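Local coordinates for protein peptidoglycan-N-acetylmuramic acid deacetylase PdaC (PDB 6H8N) that removes acetyl groups from N-acetylmuramic acid residues of peptidoglycan, conferring resistance to lysozyme, and also deacetylates short chitin oligomers, through its C-terminal metal-dependent catalytic domain, at residues A[41-46]-A[56-61]; A[85-90]-A[118-123]; A[104-109]-A[153-158]; A[140-145]-A[162-167]. The protein carries 1 engineered substitution. All blocks are in the same frame, centred on the assembly; numbering follows the deposited sequence.

Contact 1. Residues A[41-46]-A[56-61]; sequences FFVLGS and IRMLKE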
# COMPACT_ATOMS: atom_id res chain seq x y z
N PHE A 41 -1.89 -2.59 -1.91
CA PHE A 41 -2.16 -1.82 -3.12
C PHE A 41 -3.28 -0.85 -2.82
O PHE A 41 -4.40 -1.27 -2.49
CB PHE A 41 -2.55 -2.77 -4.26
CG PHE A 41 -1.42 -3.65 -4.70
CD1 PHE A 41 -1.13 -4.82 -4.03
CD2 PHE A 41 -0.62 -3.27 -5.78
CE1 PHE A 41 -0.04 -5.61 -4.43
CE2 PHE A 41 0.46 -4.05 -6.17
CZ PHE A 41 0.74 -5.23 -5.50
N PHE A 42 -2.99 0.45 -2.94
CA PHE A 42 -3.97 1.51 -2.75
C PHE A 42 -4.46 1.89 -4.13
O PHE A 42 -3.75 2.52 -4.92
CB PHE A 42 -3.34 2.66 -1.98
CG PHE A 42 -3.09 2.31 -0.54
CD1 PHE A 42 -4.09 2.48 0.39
CD2 PHE A 42 -1.88 1.75 -0.14
CE1 PHE A 42 -3.89 2.13 1.72
CE2 PHE A 42 -1.67 1.39 1.19
CZ PHE A 42 -2.68 1.60 2.12
N VAL A 43 -5.68 1.46 -4.43
CA VAL A 43 -6.20 1.42 -5.80
C VAL A 43 -7.16 2.58 -6.03
O VAL A 43 -7.89 3.04 -5.14
CB VAL A 43 -6.89 0.07 -6.11
CG1 VAL A 43 -5.89 -1.08 -5.99
CG2 VAL A 43 -8.10 -0.16 -5.23
N LEU A 44 -7.17 3.04 -7.29
CA LEU A 44 -8.13 4.02 -7.77
C LEU A 44 -9.39 3.31 -8.22
O LEU A 44 -9.33 2.36 -9.00
CB LEU A 44 -7.53 4.80 -8.94
CG LEU A 44 -6.53 5.86 -8.52
CD1 LEU A 44 -5.80 6.39 -9.74
CD2 LEU A 44 -7.19 7.01 -7.81
N GLY A 45 -10.55 3.77 -7.74
CA GLY A 45 -11.80 3.15 -8.14
C GLY A 45 -11.99 3.11 -9.65
O GLY A 45 -12.46 2.12 -10.19
N SER A 46 -11.64 4.20 -10.34
CA SER A 46 -11.79 4.20 -11.80
C SER A 46 -10.98 3.08 -12.46
O SER A 46 -11.43 2.45 -13.42
CB SER A 46 -11.39 5.57 -12.35
OG SER A 46 -10.05 5.89 -12.05
N ILE A 56 -8.95 -8.89 -8.46
CA ILE A 56 -9.11 -10.26 -8.02
C ILE A 56 -7.75 -10.92 -7.83
O ILE A 56 -7.52 -11.62 -6.84
CB ILE A 56 -10.02 -11.05 -8.99
CG1 ILE A 56 -11.45 -10.49 -9.00
CG2 ILE A 56 -10.02 -12.54 -8.62
CD1 ILE A 56 -12.15 -10.55 -7.68
N ARG A 57 -6.83 -10.73 -8.78
CA ARG A 57 -5.53 -11.37 -8.66
C ARG A 57 -4.78 -10.91 -7.40
O ARG A 57 -4.20 -11.73 -6.67
CB ARG A 57 -4.68 -11.13 -9.91
CG ARG A 57 -3.35 -11.86 -9.83
CD ARG A 57 -2.45 -11.76 -11.05
NE ARG A 57 -1.20 -12.35 -10.61
CZ ARG A 57 0.02 -12.06 -11.05
NH1 ARG A 57 0.21 -11.21 -12.04
NH2 ARG A 57 1.05 -12.63 -10.45
N MET A 58 -4.76 -9.61 -7.13
CA MET A 58 -3.98 -9.16 -5.99
C MET A 58 -4.55 -9.73 -4.70
O MET A 58 -3.78 -10.12 -3.80
CB MET A 58 -3.85 -7.64 -5.95
CG MET A 58 -5.09 -6.87 -5.86
SD MET A 58 -4.79 -5.06 -5.96
CE MET A 58 -3.95 -4.78 -7.49
N LEU A 59 -5.89 -9.83 -4.59
CA LEU A 59 -6.51 -10.44 -3.41
C LEU A 59 -6.25 -11.93 -3.34
O LEU A 59 -5.96 -12.47 -2.27
CB LEU A 59 -8.02 -10.19 -3.43
CG LEU A 59 -8.48 -8.76 -3.18
CD1 LEU A 59 -9.98 -8.65 -3.51
CD2 LEU A 59 -8.22 -8.35 -1.76
N LYS A 60 -6.35 -12.63 -4.48
CA LYS A 60 -6.14 -14.07 -4.48
C LYS A 60 -4.74 -14.41 -4.02
O LYS A 60 -4.53 -15.45 -3.39
CB LYS A 60 -6.40 -14.62 -5.88
CG LYS A 60 -6.36 -16.12 -5.95
CD LYS A 60 -6.85 -16.62 -7.29
CE LYS A 60 -6.93 -18.14 -7.31
NZ LYS A 60 -7.56 -18.65 -8.56
N GLU A 61 -3.77 -13.55 -4.30
CA GLU A 61 -2.37 -13.80 -3.97
C GLU A 61 -1.98 -13.27 -2.60
O GLU A 61 -0.79 -13.25 -2.28
CB GLU A 61 -1.47 -13.30 -5.10
CG GLU A 61 -1.75 -14.10 -6.39
CD GLU A 61 -0.86 -13.81 -7.59
OE1 GLU A 61 0.04 -12.96 -7.50
OE2 GLU A 61 -1.07 -14.46 -8.65

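Contact 2. Residues A[85-90]-A[118-123]; sequences KQINDT and SQMKMD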
# COMPACT_ATOMS: atom_id res chain seq x y z
N LYS A 85 -17.95 10.90 -1.48
CA LYS A 85 -18.38 10.17 -2.66
C LYS A 85 -17.20 9.52 -3.38
O LYS A 85 -17.32 8.40 -3.89
CB LYS A 85 -19.16 11.08 -3.59
CG LYS A 85 -19.79 10.38 -4.75
CD LYS A 85 -20.72 11.32 -5.49
CE LYS A 85 -21.59 10.56 -6.48
NZ LYS A 85 -20.78 9.79 -7.45
N GLN A 86 -16.06 10.21 -3.46
CA GLN A 86 -14.86 9.61 -4.03
C GLN A 86 -14.50 8.33 -3.30
O GLN A 86 -14.20 7.30 -3.92
CB GLN A 86 -13.70 10.60 -3.94
CG GLN A 86 -13.71 11.71 -4.98
CD GLN A 86 -13.09 11.30 -6.28
OE1 GLN A 86 -12.20 10.44 -6.33
NE2 GLN A 86 -13.52 11.92 -7.36
N ILE A 87 -14.53 8.38 -1.97
CA ILE A 87 -14.17 7.22 -1.17
C ILE A 87 -15.23 6.13 -1.29
O ILE A 87 -14.91 4.96 -1.54
CB ILE A 87 -13.93 7.63 0.29
CG1 ILE A 87 -12.79 8.65 0.39
CG2 ILE A 87 -13.64 6.42 1.18
CD1 ILE A 87 -11.51 8.29 -0.31
N ASN A 88 -16.51 6.50 -1.14
CA ASN A 88 -17.57 5.50 -1.14
C ASN A 88 -17.75 4.87 -2.51
O ASN A 88 -18.01 3.66 -2.60
CB ASN A 88 -18.87 6.10 -0.60
CG ASN A 88 -18.82 6.35 0.86
OD1 ASN A 88 -18.15 5.62 1.61
ND2 ASN A 88 -19.51 7.38 1.31
N ASP A 89 -17.59 5.64 -3.59
CA ASP A 89 -17.69 5.03 -4.91
C ASP A 89 -16.61 3.98 -5.10
O ASP A 89 -16.82 2.98 -5.80
CB ASP A 89 -17.55 6.08 -6.02
CG ASP A 89 -18.78 6.95 -6.19
OD1 ASP A 89 -19.84 6.62 -5.63
OD2 ASP A 89 -18.65 7.97 -6.91
N THR A 90 -15.43 4.21 -4.51
CA THR A 90 -14.33 3.26 -4.63
C THR A 90 -14.57 2.03 -3.77
O THR A 90 -14.35 0.91 -4.24
CB THR A 90 -13.03 3.98 -4.31
OG1 THR A 90 -12.87 5.04 -5.27
CG2 THR A 90 -11.84 3.04 -4.41
N SER A 118 -12.81 12.08 10.47
CA SER A 118 -13.91 11.60 11.29
C SER A 118 -15.05 11.05 10.44
O SER A 118 -15.71 10.09 10.86
CB SER A 118 -14.42 12.72 12.21
OG SER A 118 -14.86 13.84 11.48
N GLN A 119 -15.27 11.60 9.25
CA GLN A 119 -16.40 11.17 8.45
C GLN A 119 -16.11 9.95 7.58
O GLN A 119 -17.04 9.24 7.21
CB GLN A 119 -16.88 12.32 7.56
CG GLN A 119 -17.26 13.55 8.35
CD GLN A 119 -18.71 13.91 8.20
OE1 GLN A 119 -19.25 13.92 7.09
NE2 GLN A 119 -19.37 14.20 9.32
N MET A 120 -14.84 9.69 7.23
CA MET A 120 -14.55 8.54 6.37
C MET A 120 -14.67 7.23 7.13
O MET A 120 -14.99 6.20 6.52
CB MET A 120 -13.16 8.66 5.76
CG MET A 120 -13.04 9.64 4.61
SD MET A 120 -11.39 9.61 3.87
CE MET A 120 -10.37 9.98 5.29
N LYS A 121 -14.39 7.23 8.43
CA LYS A 121 -14.52 6.02 9.25
C LYS A 121 -13.65 4.89 8.70
O LYS A 121 -14.06 3.73 8.64
CB LYS A 121 -15.98 5.58 9.37
N MET A 122 -12.44 5.25 8.28
CA MET A 122 -11.46 4.29 7.79
C MET A 122 -10.13 4.60 8.45
O MET A 122 -9.93 5.69 8.99
CB MET A 122 -11.33 4.35 6.26
CG MET A 122 -12.63 3.95 5.55
SD MET A 122 -12.51 3.96 3.76
CE MET A 122 -11.53 2.51 3.45
N ASP A 123 -9.21 3.66 8.38
CA ASP A 123 -7.86 3.79 8.91
C ASP A 123 -6.99 4.47 7.86
O ASP A 123 -6.79 3.91 6.77
CB ASP A 123 -7.37 2.36 9.19
CG ASP A 123 -5.94 2.29 9.71
OD1 ASP A 123 -5.23 3.30 9.72
OD2 ASP A 123 -5.54 1.16 10.11

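Contact 3. Residues A[104-109]-A[153-158]; sequences LVRPPY and GRTILI. With PO4 (phosphate ion), chain D.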
# COMPACT_ATOMS: atom_id res chain seq x y z
N LEU A 104 -8.50 0.37 4.94
CA LEU A 104 -7.45 1.37 4.86
C LEU A 104 -7.77 2.35 3.75
O LEU A 104 -8.15 1.95 2.64
CB LEU A 104 -6.10 0.73 4.55
CG LEU A 104 -5.62 -0.38 5.48
CD1 LEU A 104 -4.34 -0.99 4.95
CD2 LEU A 104 -5.41 0.17 6.87
N VAL A 105 -7.56 3.64 4.02
CA VAL A 105 -7.70 4.68 3.01
C VAL A 105 -6.39 5.46 2.94
O VAL A 105 -5.75 5.72 3.96
CB VAL A 105 -8.90 5.61 3.29
CG1 VAL A 105 -8.73 6.37 4.60
CG2 VAL A 105 -9.16 6.56 2.12
N ARG A 106 -6.00 5.82 1.72
CA ARG A 106 -4.81 6.63 1.50
C ARG A 106 -5.24 7.83 0.67
O ARG A 106 -5.41 7.72 -0.55
CB ARG A 106 -3.73 5.82 0.81
CG ARG A 106 -2.47 6.61 0.51
CD ARG A 106 -1.37 5.72 0.01
NE ARG A 106 -0.68 5.01 1.08
CZ ARG A 106 0.33 4.18 0.88
NH1 ARG A 106 0.74 3.91 -0.36
NH2 ARG A 106 0.94 3.63 1.91
N PRO A 107 -5.45 8.99 1.29
CA PRO A 107 -5.91 10.16 0.53
C PRO A 107 -4.87 10.58 -0.48
O PRO A 107 -3.68 10.64 -0.14
CB PRO A 107 -6.07 11.23 1.62
CG PRO A 107 -6.39 10.43 2.87
CD PRO A 107 -5.48 9.22 2.74
N PRO A 108 -5.27 10.89 -1.72
CA PRO A 108 -4.32 11.38 -2.72
C PRO A 108 -3.46 12.52 -2.19
O PRO A 108 -3.95 13.44 -1.52
CB PRO A 108 -5.23 11.84 -3.86
CG PRO A 108 -6.38 10.88 -3.77
CD PRO A 108 -6.62 10.73 -2.30
N TYR A 109 -2.16 12.46 -2.52
CA TYR A 109 -1.17 13.47 -2.14
C TYR A 109 -0.98 13.60 -0.64
O TYR A 109 -0.30 14.54 -0.19
CB TYR A 109 -1.45 14.85 -2.77
CG TYR A 109 -1.89 14.78 -4.21
CD1 TYR A 109 -1.00 14.47 -5.22
CD2 TYR A 109 -3.22 14.99 -4.56
CE1 TYR A 109 -1.40 14.38 -6.52
CE2 TYR A 109 -3.63 14.92 -5.85
CZ TYR A 109 -2.72 14.61 -6.85
OH TYR A 109 -3.12 14.51 -8.16
N GLY A 153 10.18 -1.98 10.16
CA GLY A 153 8.99 -1.28 10.54
C GLY A 153 8.57 -0.16 9.62
O GLY A 153 7.56 0.49 9.89
N ARG A 154 9.29 0.11 8.54
CA ARG A 154 8.99 1.23 7.68
C ARG A 154 7.98 0.84 6.60
O ARG A 154 7.81 -0.33 6.27
CB ARG A 154 10.26 1.79 7.05
CG ARG A 154 11.20 2.34 8.10
CD ARG A 154 12.35 3.11 7.50
NE ARG A 154 13.06 3.79 8.57
CZ ARG A 154 14.36 3.75 8.78
NH1 ARG A 154 14.82 4.41 9.82
NH2 ARG A 154 15.19 3.06 8.00
N THR A 155 7.33 1.86 6.07
CA THR A 155 6.36 1.75 4.99
C THR A 155 6.87 2.53 3.80
O THR A 155 7.14 3.74 3.91
CB THR A 155 5.00 2.28 5.47
OG1 THR A 155 4.58 1.50 6.58
CG2 THR A 155 3.95 2.19 4.38
N ILE A 156 6.99 1.85 2.66
CA ILE A 156 7.55 2.42 1.43
C ILE A 156 6.42 2.71 0.46
O ILE A 156 5.52 1.88 0.29
CB ILE A 156 8.55 1.43 0.79
CG1 ILE A 156 9.74 1.17 1.72
CG2 ILE A 156 9.04 1.94 -0.55
CD1 ILE A 156 10.53 -0.07 1.39
N LEU A 157 6.49 3.86 -0.21
CA LEU A 157 5.54 4.24 -1.27
C LEU A 157 6.18 4.12 -2.64
O LEU A 157 7.17 4.80 -2.93
CB LEU A 157 5.07 5.67 -1.05
CG LEU A 157 4.28 6.34 -2.18
CD1 LEU A 157 3.01 5.55 -2.47
CD2 LEU A 157 3.98 7.80 -1.84
N ILE A 158 5.58 3.31 -3.51
CA ILE A 158 5.90 3.23 -4.93
C ILE A 158 4.59 3.40 -5.69
O ILE A 158 3.53 3.00 -5.20
CB ILE A 158 6.56 1.86 -5.25
CG1 ILE A 158 7.89 1.74 -4.50
CG2 ILE A 158 6.72 1.65 -6.75
CD1 ILE A 158 8.52 0.38 -4.53
P PO4 D . 0.22 9.97 -4.49
O1 PO4 D . 0.71 11.24 -5.24
O2 PO4 D . 1.39 9.44 -3.69
O3 PO4 D . -0.11 8.96 -5.54
O4 PO4 D . -0.98 10.33 -3.67

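Contact 4. Residues A[140-145]-A[162-167]; sequences KTIVDR and YRTSAD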
# COMPACT_ATOMS: atom_id res chain seq x y z
N LYS A 140 17.31 2.84 -11.33
CA LYS A 140 18.35 2.79 -10.33
C LYS A 140 18.20 3.89 -9.29
O LYS A 140 18.53 3.68 -8.13
CB LYS A 140 19.73 2.88 -11.00
CG LYS A 140 20.86 2.47 -10.10
CD LYS A 140 22.22 2.49 -10.83
CE LYS A 140 23.32 1.94 -9.94
NZ LYS A 140 23.08 2.17 -8.46
N THR A 141 17.72 5.06 -9.70
CA THR A 141 17.49 6.14 -8.75
C THR A 141 16.45 5.73 -7.71
O THR A 141 16.64 5.96 -6.51
CB THR A 141 17.05 7.40 -9.47
OG1 THR A 141 18.11 7.85 -10.34
CG2 THR A 141 16.72 8.53 -8.50
N ILE A 142 15.36 5.11 -8.16
CA ILE A 142 14.31 4.65 -7.25
C ILE A 142 14.85 3.56 -6.32
O ILE A 142 14.64 3.62 -5.10
CB ILE A 142 13.10 4.15 -8.06
CG1 ILE A 142 12.51 5.28 -8.91
CG2 ILE A 142 12.04 3.57 -7.13
CD1 ILE A 142 11.69 4.76 -10.06
N VAL A 143 15.52 2.55 -6.88
CA VAL A 143 16.05 1.46 -6.06
C VAL A 143 16.97 2.01 -4.98
O VAL A 143 16.87 1.64 -3.81
CB VAL A 143 16.79 0.44 -6.94
CG1 VAL A 143 17.52 -0.57 -6.10
CG2 VAL A 143 15.85 -0.26 -7.88
N ASP A 144 17.90 2.88 -5.38
CA ASP A 144 18.90 3.32 -4.42
C ASP A 144 18.28 4.17 -3.32
O ASP A 144 18.66 4.06 -2.15
CB ASP A 144 20.05 4.05 -5.12
CG ASP A 144 20.95 3.11 -5.89
OD1 ASP A 144 20.67 1.90 -5.92
OD2 ASP A 144 21.94 3.59 -6.50
N ARG A 145 17.30 5.02 -3.67
CA ARG A 145 16.62 5.82 -2.65
C ARG A 145 15.90 4.92 -1.65
O ARG A 145 16.02 5.09 -0.43
CB ARG A 145 15.64 6.80 -3.31
CG ARG A 145 16.28 7.99 -4.03
CD ARG A 145 15.25 9.03 -4.55
NE ARG A 145 14.74 9.87 -3.47
CZ ARG A 145 14.05 11.01 -3.62
NH1 ARG A 145 13.65 11.69 -2.55
NH2 ARG A 145 13.73 11.47 -4.82
N TYR A 162 4.11 3.01 -13.50
CA TYR A 162 5.24 3.34 -14.35
C TYR A 162 6.13 2.12 -14.55
O TYR A 162 6.41 1.38 -13.60
CB TYR A 162 6.08 4.45 -13.74
CG TYR A 162 5.29 5.70 -13.40
CD1 TYR A 162 4.65 6.43 -14.39
CD2 TYR A 162 5.19 6.14 -12.09
CE1 TYR A 162 3.93 7.58 -14.07
CE2 TYR A 162 4.47 7.28 -11.76
CZ TYR A 162 3.84 7.99 -12.76
OH TYR A 162 3.13 9.12 -12.42
N ARG A 163 6.61 1.94 -15.78
CA ARG A 163 7.53 0.84 -16.06
C ARG A 163 8.75 0.88 -15.15
O ARG A 163 9.18 -0.17 -14.64
CB ARG A 163 7.94 0.89 -17.54
CG ARG A 163 8.97 -0.14 -17.95
CD ARG A 163 8.37 -1.24 -18.82
NE ARG A 163 7.19 -1.86 -18.21
CZ ARG A 163 7.22 -2.64 -17.14
NH1 ARG A 163 6.10 -3.17 -16.66
NH2 ARG A 163 8.38 -2.90 -16.54
N THR A 164 9.35 2.05 -14.97
CA THR A 164 10.54 2.16 -14.12
C THR A 164 10.22 1.80 -12.67
O THR A 164 11.09 1.31 -11.95
CB THR A 164 11.19 3.54 -14.22
OG1 THR A 164 10.20 4.57 -14.23
CG2 THR A 164 12.03 3.67 -15.48
N SER A 165 9.00 2.09 -12.22
CA SER A 165 8.58 1.73 -10.87
C SER A 165 8.42 0.22 -10.72
O SER A 165 8.82 -0.34 -9.70
CB SER A 165 7.28 2.45 -10.52
OG SER A 165 7.50 3.83 -10.44
N ALA A 166 7.83 -0.45 -11.70
CA ALA A 166 7.70 -1.89 -11.61
C ALA A 166 9.07 -2.56 -11.66
O ALA A 166 9.34 -3.50 -10.91
CB ALA A 166 6.81 -2.41 -12.74
N ASP A 167 9.94 -2.10 -12.55
CA ASP A 167 11.29 -2.65 -12.60
C ASP A 167 12.04 -2.41 -11.30
O ASP A 167 12.69 -3.32 -10.77
CB ASP A 167 12.06 -2.07 -13.79
CG ASP A 167 11.54 -2.56 -15.13
OD1 ASP A 167 10.87 -3.61 -15.18
OD2 ASP A 167 11.82 -1.89 -16.14

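Contact 1. Residues A[41-46]-A[56-61]
Met58 reaches from its helix to the strand holding Phe41 and Val43, and its sulfur makes the first shell of contacts. SD lies 3.6 Å from CB of Phe41 and 4.6 Å from the centroid of that ring, about 40° off the ring normal, a Met-aromatic contact of oblique geometry. The terminal methyl CE follows the ring, 3.9 Å from Phe41 CG, while SD also lies 4.1 Å from CG1 of Val43. The bend at the end of the methionine (chi3 57°) turns CE toward the phenylalanine. Phe41 and Val43 both direct their CB toward the helix. In the NodB (carbohydrate esterase family 4) fold, a distorted (β/α) barrel, helix 52-60 is an outer helix lying on strand 40-43, and the neighbouring strand 64-67 adds Val65 to the same apolar layer. Helix 22-35 contributes Leu29 and Leu32 against Phe41 and Thr25 against Met58. On the side turned to helix 22-35, Arg57 grips Glu61 one turn on: NE donates to OE2 at 2.9 Å, nearly straight at 169°, the oxygen in the guanidinium plane but the donor coming from above the carboxylate. From helix 22-35, Asp30 pairs with Arg57 and Lys33 with Glu61.

Contact 2. Residues A[85-90]-A[118-123]
Ile87 is met by two methionine sulfurs, each on a different branch. Its CG1 arm lies 3.9 Å from SD of Met120, and its CG2 methyl 3.7 Å from SD of Met122. The approaches differ: Met120 lies roughly perpendicular to the isoleucine, whereas Met122 runs alongside it, pointing the other way. Val105 of strand 104-105 touches all three side chains and completes the packed part, round which helices 80-98 and 114-120 of the NodB domain are joined. The carbonyl of Ile87 is bonded to ND2 of Asn67, the residue next to the zinc ligand His68. Lys121, where helix 114-120 gives way with positive phi, separates the two methionines and lets the chain turn into strand 123-124. Thr90, also buried, returns its hydroxyl to the backbone, OG1 donating to Gln86 O at 2.9 Å.

The solvent side of helix 80-98 is polar by contrast. There the exposed Lys85 reaches one turn along to Asp89, NZ to OD2 at 2.9 Å on the syn lone pair of the carboxylate. No hydrogen bond or salt bridge spans the two segments, and the contact therefore rests on dispersion between aliphatic carbon and polarisable sulfur, with the charged pair confined to a single helix.

Contact 3. Residues A[104-109]-A[153-158]
Arg106 extends beside the active site of this NodB-type (carbohydrate esterase family 4) deacetylase domain, from the end of strand 104-105 to the side chains of Thr155 and Leu157. It opens the Arg-Pro-Pro-Tyr sequence 106-109, the third of the family's five motifs, while strand 155-159, ending in His159, carries the fifth. Van der Waals contacts come first. NH1 lies 3.5 Å from CD1 of Leu157, obliquely to the guanidinium plane, while the CG2 methyl of Thr155 stands at the edge of that group, 4.2 Å from NH2. Both partners direct their CB bonds toward the arginine, whereas Ile156 faces the other side of the strand. CG of Arg106 is carried away from the backbone N (chi1 179°), and the bend farther along the chain (chi3 -80°) brings its NH1/NH2 end to the two methyls.

The polar interactions of the arginine run outside the two segments. NE donates to the carbonyl of Ala125, and NH1 to the hydroxyls of Thr15 and Ser17, the latter an engineered residue at the position of the presumed proton acceptor. These bonds fix the rotation of the buried group. The Arg106 carbonyl in turn accepts a bond from the zinc ligand His68, consistent with positioning that side chain.

The third kind of interaction is with a phosphate ion, probably acquired from the crystallisation liquor. His159, the likely proton donor, binds it through NE2. From the segments, CD2 of Leu157 approaches O2 at 3.6 Å, and the backbone N of Tyr109 donates to O4 at 2.7 Å with an angle of 165°.

Contact 4. Residues A[140-145]-A[162-167]
Ile142 points its longer branch from helix 139-149 at the first turn of helix 163-178, so that the methyl CD1 does the touching. CD1 lies 4.0 Å from the carbonyl O of Thr164 and 4.3 Å from OG of Ser165. The extended end of the isoleucine (chi2 159°) carries this methyl outward to meet backbone and hydroxyl together. The partners are turned quite differently. Thr164 presents its flank, with CB 4.4 Å from CD1, while the CB of Ser165 points away from Ile142. Even so, the CA atoms of Ile142 and Ser165, 7.4 Å apart, are the closest such pair between the segments. Ala168, farther along helix 163-178, also touches Ile142 and Val143.

Each helix carries a salt bridge spanning one turn. On the outer side of helix 139-149 the exposed Lys140 meets Asp144, NZ to OD2 at 2.7 Å on the syn side, some 15° out of the carboxylate plane. Arg163 and Asp167 instead face helix 22-35, where Gln27 bonds to both; Arg163 NH2 reaches Asp167 OD1 at 2.9 Å, with the oxygen in the guanidinium plane.

Ser165 OG is hydrogen-bonded to Asp133, which by similarity raises the pKa of His159, the probable proton donor, and Ile142 also packs on that aspartate. Ser165 and Ile142 are thus second-shell neighbours of Asp133, consistent with Ser165 OG holding the carboxylate in place, on the side of the NodB active site that holds Asp133 and His159.

How the contacts relate
Contact 3 is the hub, its centre 15 Å from contact 1, 16 Å from contact 2 and 17 Å from contact 4. It meets contact 1 where CD1 of Phe42 packs on CB of Arg106 at 3.4 Å, and contact 2 through the strand pairing of Asp123 O with Val105 N at 2.9 Å. Toward contact 4, CG2 of Ile158 touches CB of Ser165 at 3.9 Å. Contacts 2 and 4, with centres 31 Å apart, lie on opposite sides of the chain's centre. Around the zinc ion, Arg106 comes within about 7 Å by its side chain, Val43 about 10 Å, and Ile87 and Ser165 each about 11 Å.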